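Local coordinates for protein DNA primase (Aquifex aeolicus, PDB 2AU3) that probably synthesises the short RNA primers that DNA polymerase extends during replication, working on single-stranded DNA templates as a DnaG-type primase, at residues A[98-101]-A[102-105]; A[112-115]-A[116-119]. One frame throughout, in Å; residues are numbered along the deposited sequence.

Interaction 1 (A[98-101]-A[102-105]); sequences KISK and DEKV
Ser-100 and Glu-103 meet through a hydrogen bond from Glu-103 N to Ser-100 OG, 3.1 Å long and close to straight at 167°. With chi1 at 66°, OG stands between the serine's own backbone N and its carbonyl carbon, and from there it faces the first turn. Two backbone bonds follow: Lys-104 N donates to Ser-100 O at 3.2 Å, and Val-105 N to Lys-101 O at 2.8 Å.

This is the N-cap of helix 101-122, with Ser-100 as the capping residue. The amides of a first turn have no preceding helical carbonyls to bind, and a short hydroxyl side chain suits the place because it bends back over one of them. With only a methyl group at Ser-100, as in an alanine, Glu-103 N would probably lose its capping acceptor and the start of the helix would be less firmly fixed.

Apolar contact is lighter. Ile-99 CG2 lies 4.1 Å from Lys-104 CG and 4.2 Å from Glu-103 CB, so this one methyl touches the aliphatic roots of two charged side chains, and the isoleucine's other neighbours include Phe-80 of helix 79-90. Lys-104 bends at chi3, bringing CE to 3.7 Å from Lys-101 CA.

The two acids find their charge partners outside the turn: Asp-102 OD1 in a salt bridge with Arg-223, Glu-103 OE2 in one with Arg-11.

Interaction 2 (A[112-115]-A[116-119]); sequences VCDF and YRES
Asp-114 and Arg-117, three residues apart on one face of helix 101-122, run side by side and join in an i to i+3 salt bridge. Along the arginine, CB rests 3.5 Å from Cys-113 O. CG leaves anti to the backbone N (chi1 174°), and the bend at chi3 turns the guanidinium back along the helix. NE bonds elsewhere in the structure, and CZ lies 3.6 Å from Asp-114 OD1. At the tip NH1 donates to that oxygen over 2.8 Å, arriving on its anti side and 31° out of the carboxylate plane, while NH2 makes a salt bridge with Asp-144. A side chain with several N-H groups suits a place between two acids.

Beneath run the i to i+4 bonds of an alpha helix, Tyr-116 N to Val-112 O through Ser-119 N to Phe-115 O. Elsewhere around it Val-112 CG1 packs 3.5 Å from Tyr-116 CE2, and the rings of Phe-115 and Tyr-116 meet obliquely, CD2 to CD1 at 3.6 Å. Ser-119 OG lies over one face of the Phe-115 ring and donates to Phe-115 O at 2.7 Å.

Asp-114 OD2 also pairs with Lys-69, so its buried carboxylate faces two cations, which would probably stabilise its negative charge and offset the nearby carboxylate of Asp-110.

Overall arrangement
From the N terminus the chain passes through the zinc-ribbon strands and helix 79-90, then a loop that interaction 1 ends by starting helix 101-122. Interaction 2 comes later on the same helix, after interaction 1 has closed, so the two stand in series and neither nest nor cross. Each is local and closes no long loop. Their centres are 21 Å apart, their nearest atoms about 7 Å. The start of the helix, near the surface, lies beside helices 79-90 and 164-168; its buried later turns pack against helix 151-161 and strands 188-194 and 200-207, with the side chain of Arg-117 about 8 Å from the bound zinc ion. The helix thus links elements of the zinc-binding and catalytic-core regions.

Interaction 1 (A[98-101]-A[102-105])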
# COMPACT_ATOMS: atom_id res chain seq x y z
N LYS A 98 -30.90 9.20 -2.46
CA LYS A 98 -29.94 10.23 -2.84
C LYS A 98 -28.49 9.76 -2.67
O LYS A 98 -27.56 10.52 -2.95
CB LYS A 98 -30.16 11.50 -2.01
CG LYS A 98 -31.16 12.50 -2.60
CD LYS A 98 -30.97 13.89 -1.97
CE LYS A 98 -32.17 14.80 -2.21
NZ LYS A 98 -32.97 15.02 -0.96
N ILE A 99 -28.30 8.54 -2.19
CA ILE A 99 -26.94 7.99 -2.05
C ILE A 99 -26.32 7.83 -3.43
O ILE A 99 -26.80 7.05 -4.24
CB ILE A 99 -26.91 6.63 -1.30
CG1 ILE A 99 -27.72 6.66 0.00
CG2 ILE A 99 -25.46 6.20 -1.04
CD1 ILE A 99 -27.16 7.54 1.08
N SER A 100 -25.25 8.56 -3.69
CA SER A 100 -24.61 8.51 -4.99
C SER A 100 -23.97 7.14 -5.26
O SER A 100 -23.48 6.47 -4.33
CB SER A 100 -23.54 9.59 -5.09
OG SER A 100 -22.50 9.31 -4.19
N LYS A 101 -23.97 6.73 -6.53
CA LYS A 101 -23.28 5.52 -6.96
C LYS A 101 -21.83 5.58 -6.52
O LYS A 101 -21.26 4.60 -6.04
CB LYS A 101 -23.34 5.39 -8.48
CG LYS A 101 -22.53 4.23 -9.05
CD LYS A 101 -23.36 3.45 -10.07
CE LYS A 101 -22.92 3.76 -11.47
NZ LYS A 101 -24.00 3.53 -12.49
N ASP A 102 -21.25 6.75 -6.71
CA ASP A 102 -19.91 7.08 -6.31
C ASP A 102 -19.58 6.60 -4.89
O ASP A 102 -18.62 5.88 -4.68
CB ASP A 102 -19.75 8.59 -6.44
CG ASP A 102 -18.33 9.04 -6.25
OD1 ASP A 102 -17.42 8.27 -6.59
OD2 ASP A 102 -18.06 10.17 -5.79
N GLU A 103 -20.40 7.03 -3.92
CA GLU A 103 -20.32 6.55 -2.54
C GLU A 103 -20.43 5.01 -2.44
O GLU A 103 -19.73 4.38 -1.64
CB GLU A 103 -21.46 7.16 -1.73
CG GLU A 103 -21.08 7.62 -0.33
CD GLU A 103 -19.95 8.63 -0.33
OE1 GLU A 103 -20.18 9.80 -0.73
OE2 GLU A 103 -18.83 8.26 0.09
N LYS A 104 -21.32 4.43 -3.25
CA LYS A 104 -21.58 2.99 -3.19
C LYS A 104 -20.38 2.21 -3.68
O LYS A 104 -20.12 1.12 -3.19
CB LYS A 104 -22.82 2.60 -3.99
CG LYS A 104 -24.15 3.11 -3.46
CD LYS A 104 -25.32 2.66 -4.39
CE LYS A 104 -24.82 2.34 -5.84
NZ LYS A 104 -25.88 2.00 -6.85
N VAL A 105 -19.70 2.73 -4.70
CA VAL A 105 -18.46 2.11 -5.21
C VAL A 105 -17.45 1.86 -4.06
O VAL A 105 -17.00 0.72 -3.84
CB VAL A 105 -17.88 2.95 -6.38
CG1 VAL A 105 -16.44 2.51 -6.77
CG2 VAL A 105 -18.80 2.84 -7.60

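Interaction 2 (A[112-115]-A[116-119])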
# COMPACT_ATOMS: atom_id res chain seq x y z
N VAL A 112 -16.21 -5.91 -0.29
CA VAL A 112 -15.58 -6.99 -1.03
C VAL A 112 -14.23 -7.33 -0.38
O VAL A 112 -13.86 -8.49 -0.26
CB VAL A 112 -15.42 -6.63 -2.53
CG1 VAL A 112 -14.48 -7.61 -3.26
CG2 VAL A 112 -16.78 -6.61 -3.22
N CYS A 113 -13.54 -6.32 0.11
CA CYS A 113 -12.33 -6.53 0.91
C CYS A 113 -12.61 -7.44 2.13
O CYS A 113 -11.87 -8.40 2.38
CB CYS A 113 -11.75 -5.18 1.36
SG CYS A 113 -10.17 -5.31 2.26
N ASP A 114 -13.71 -7.17 2.83
CA ASP A 114 -14.10 -7.96 4.02
C ASP A 114 -14.42 -9.39 3.66
O ASP A 114 -14.15 -10.32 4.43
CB ASP A 114 -15.33 -7.34 4.69
CG ASP A 114 -15.08 -5.91 5.20
OD1 ASP A 114 -13.92 -5.57 5.56
OD2 ASP A 114 -16.00 -5.06 5.24
N PHE A 115 -15.03 -9.57 2.49
CA PHE A 115 -15.39 -10.89 1.97
C PHE A 115 -14.13 -11.74 1.72
O PHE A 115 -14.03 -12.90 2.16
CB PHE A 115 -16.21 -10.74 0.68
CG PHE A 115 -16.31 -12.00 -0.12
CD1 PHE A 115 -17.07 -13.07 0.34
CD2 PHE A 115 -15.62 -12.14 -1.32
CE1 PHE A 115 -17.15 -14.27 -0.38
CE2 PHE A 115 -15.69 -13.32 -2.05
CZ PHE A 115 -16.47 -14.39 -1.58
N TYR A 116 -13.17 -11.15 1.02
CA TYR A 116 -11.89 -11.79 0.75
C TYR A 116 -11.09 -12.12 2.02
O TYR A 116 -10.46 -13.18 2.11
CB TYR A 116 -11.05 -10.90 -0.13
CG TYR A 116 -11.50 -10.78 -1.56
CD1 TYR A 116 -12.12 -11.84 -2.23
CD2 TYR A 116 -11.25 -9.61 -2.27
CE1 TYR A 116 -12.51 -11.70 -3.59
CE2 TYR A 116 -11.60 -9.49 -3.63
CZ TYR A 116 -12.22 -10.54 -4.27
OH TYR A 116 -12.55 -10.40 -5.59
N ARG A 117 -11.07 -11.17 2.96
CA ARG A 117 -10.42 -11.39 4.26
C ARG A 117 -11.03 -12.60 4.97
O ARG A 117 -10.31 -13.47 5.42
CB ARG A 117 -10.54 -10.15 5.16
CG ARG A 117 -10.00 -10.39 6.55
CD ARG A 117 -10.44 -9.35 7.60
NE ARG A 117 -10.06 -8.00 7.20
CZ ARG A 117 -10.93 -7.06 6.89
NH1 ARG A 117 -12.23 -7.34 6.96
NH2 ARG A 117 -10.53 -5.84 6.51
N GLU A 118 -12.36 -12.65 5.05
CA GLU A 118 -13.03 -13.78 5.66
C GLU A 118 -12.69 -15.06 4.92
O GLU A 118 -12.56 -16.12 5.53
CB GLU A 118 -14.56 -13.59 5.61
CG GLU A 118 -15.26 -13.83 6.93
CD GLU A 118 -16.06 -15.13 6.95
OE1 GLU A 118 -15.46 -16.17 7.30
OE2 GLU A 118 -17.29 -15.11 6.63
N SER A 119 -12.61 -14.96 3.60
CA SER A 119 -12.38 -16.12 2.77
C SER A 119 -10.96 -16.66 2.98
O SER A 119 -10.76 -17.87 3.01
CB SER A 119 -12.63 -15.75 1.32
OG SER A 119 -14.00 -15.37 1.12